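PDB 3QVL: putative hydantoin racemase from Klebsiella pneumoniae subsp. pneumoniae, which catalyses the racemisation of allantoin, as a member of the HyuE (Asp/Glu/hydantoin) racemase family. Local coordinates for the interface of chains A and B. Numbering follows the deposited sequence. Chains: chain A/B, Putative hydantoin racemase.

The interface of chains A and B. Residues chain A 84-85, 88, 225-231; chain B 47-49, 120.
This patch is part of a two-fold symmetric interface between two copies of the racemase; the deposited assembly holds six copies, and the interface probably serves assembly, though the structure alone does not prove it. A:Glu88, on helix 83-89, runs extended beyond CG and caps the start of B helix 48-68: its carboxylate OE1 takes B:Phe49 N at 2.8 Å and OE2 takes B:His48 N at 2.9 Å. Both amides come from above the carboxylate plane, and the helix-end dipole would probably stabilise the negative charge.

B:Arg120 combines salt bridges with hydrogen bonds to backbone carbonyls. Its CG sits in the crowded position between backbone N and carbonyl carbon (chi1 71°), and a bend at chi3 (-63°) turns the guanidinium into the A:225-231 loop. B:Arg120 NH2 meets A:Glu88 OE2 tip to tip in a salt bridge of 3.0 Å and also donates to A:Ala228 O at 2.8 Å. B:Arg120 NH1 gives a nearly straight bond to A:Phe229 O (3.0 Å) and a salt bridge to A:Glu231 OE2 (2.9 Å), whose carboxylate stands almost perpendicular to the guanidinium. Together these bonds fix the group's rotation.

Apolar packing flanks the polar core. A:Leu84 lies alongside B:His48, with CB over one face of the imidazole, while A:Pro230 CG presses on B:Phe49 CG at 3.6 Å.

Water 1 bridges A:Glu88 OE2, A:Asp226 O and B:Arg120 O, and takes the N-H of B:Arg120 NE at 3.0 Å, almost in line.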
# COMPACT_ATOMS: atom_id res chain seq x y z
N LEU A 84 -13.33 -17.89 6.04
CA LEU A 84 -12.15 -18.77 6.05
C LEU A 84 -12.34 -19.98 6.96
O LEU A 84 -11.83 -21.06 6.67
CB LEU A 84 -10.88 -17.99 6.39
CG LEU A 84 -10.49 -16.86 5.43
CD1 LEU A 84 -9.18 -16.21 5.84
CD2 LEU A 84 -10.41 -17.34 3.98
N ALA A 85 -13.08 -19.78 8.05
CA ALA A 85 -13.47 -20.88 8.94
C ALA A 85 -14.33 -21.90 8.20
O ALA A 85 -14.14 -23.11 8.34
CB ALA A 85 -14.21 -20.33 10.15
N GLU A 88 -12.32 -24.01 5.70
CA GLU A 88 -11.61 -25.09 6.39
C GLU A 88 -12.52 -26.29 6.61
O GLU A 88 -12.13 -27.43 6.35
CB GLU A 88 -11.05 -24.61 7.72
CG GLU A 88 -9.85 -23.68 7.61
CD GLU A 88 -9.23 -23.35 8.96
OE1 GLU A 88 -9.80 -23.72 10.00
OE2 GLU A 88 -8.15 -22.72 8.97
N GLY A 225 -2.41 -26.81 3.35
CA GLY A 225 -1.94 -25.70 4.18
C GLY A 225 -3.01 -24.93 4.94
O GLY A 225 -3.65 -25.47 5.86
N ASP A 226 -3.21 -23.68 4.55
CA ASP A 226 -4.00 -22.71 5.31
C ASP A 226 -5.49 -23.05 5.47
O ASP A 226 -6.08 -22.75 6.51
CB ASP A 226 -3.86 -21.31 4.71
CG ASP A 226 -2.44 -20.78 4.78
OD1 ASP A 226 -1.59 -21.39 5.46
OD2 ASP A 226 -2.17 -19.73 4.14
N LEU A 227 -6.07 -23.66 4.45
CA LEU A 227 -7.50 -23.96 4.46
C LEU A 227 -7.79 -25.46 4.53
O LEU A 227 -8.87 -25.92 4.16
CB LEU A 227 -8.20 -23.32 3.26
CG LEU A 227 -8.14 -21.79 3.13
CD1 LEU A 227 -8.77 -21.34 1.82
CD2 LEU A 227 -8.81 -21.08 4.31
N ALA A 228 -6.81 -26.21 5.04
CA ALA A 228 -6.97 -27.63 5.31
C ALA A 228 -8.06 -27.82 6.36
O ALA A 228 -8.39 -26.89 7.11
CB ALA A 228 -5.66 -28.22 5.80
N PHE A 229 -8.63 -29.02 6.41
CA PHE A 229 -9.61 -29.36 7.44
C PHE A 229 -9.04 -29.06 8.83
O PHE A 229 -7.83 -29.22 9.04
CB PHE A 229 -10.04 -30.83 7.34
CG PHE A 229 -10.77 -31.17 6.08
CD1 PHE A 229 -12.05 -30.66 5.84
CD2 PHE A 229 -10.20 -32.00 5.12
CE1 PHE A 229 -12.74 -30.98 4.67
CE2 PHE A 229 -10.88 -32.32 3.95
CZ PHE A 229 -12.15 -31.81 3.72
N PRO A 230 -9.89 -28.60 9.76
CA PRO A 230 -9.41 -28.25 11.10
C PRO A 230 -8.65 -29.41 11.74
O PRO A 230 -8.99 -30.57 11.52
CB PRO A 230 -10.70 -27.98 11.88
CG PRO A 230 -11.68 -27.58 10.84
CD PRO A 230 -11.34 -28.38 9.63
N GLU A 231 -7.61 -29.09 12.52
CA GLU A 231 -6.84 -30.10 13.24
C GLU A 231 -7.76 -30.89 14.17
O GLU A 231 -8.65 -30.31 14.80
CB GLU A 231 -5.70 -29.46 14.04
CG GLU A 231 -4.73 -28.61 13.21
CD GLU A 231 -3.99 -29.40 12.14
OE1 GLU A 231 -3.57 -30.55 12.41
OE2 GLU A 231 -3.81 -28.86 11.03
N GLY B 47 -6.02 -22.40 13.48
CA GLY B 47 -6.68 -22.12 12.21
C GLY B 47 -7.90 -21.25 12.35
O GLY B 47 -8.24 -20.80 13.46
N HIS B 48 -8.58 -21.01 11.23
CA HIS B 48 -9.70 -20.08 11.16
C HIS B 48 -10.96 -20.62 11.84
O HIS B 48 -11.71 -19.87 12.46
CB HIS B 48 -9.98 -19.70 9.71
CG HIS B 48 -8.75 -19.30 8.94
ND1 HIS B 48 -8.29 -18.00 8.88
CD2 HIS B 48 -7.88 -20.04 8.21
CE1 HIS B 48 -7.20 -17.96 8.15
NE2 HIS B 48 -6.93 -19.18 7.73
N PHE B 49 -11.19 -21.93 11.69
CA PHE B 49 -12.30 -22.63 12.35
C PHE B 49 -12.18 -22.52 13.87
O PHE B 49 -13.15 -22.17 14.55
CB PHE B 49 -12.33 -24.09 11.89
CG PHE B 49 -13.34 -24.95 12.61
CD1 PHE B 49 -14.67 -24.99 12.19
CD2 PHE B 49 -12.96 -25.74 13.68
CE1 PHE B 49 -15.60 -25.79 12.84
CE2 PHE B 49 -13.88 -26.55 14.34
CZ PHE B 49 -15.21 -26.57 13.92
N ARG B 120 0.38 -23.27 9.67
CA ARG B 120 -0.92 -22.86 9.13
C ARG B 120 -1.50 -21.62 9.82
O ARG B 120 -2.49 -21.04 9.35
CB ARG B 120 -1.93 -24.02 9.14
CG ARG B 120 -2.42 -24.45 10.52
CD ARG B 120 -3.48 -25.54 10.41
NE ARG B 120 -4.68 -25.07 9.71
CZ ARG B 120 -5.71 -25.85 9.36
NH1 ARG B 120 -5.70 -27.14 9.65
NH2 ARG B 120 -6.75 -25.32 8.73
O HOH W 1 -5.00 -22.18 9.03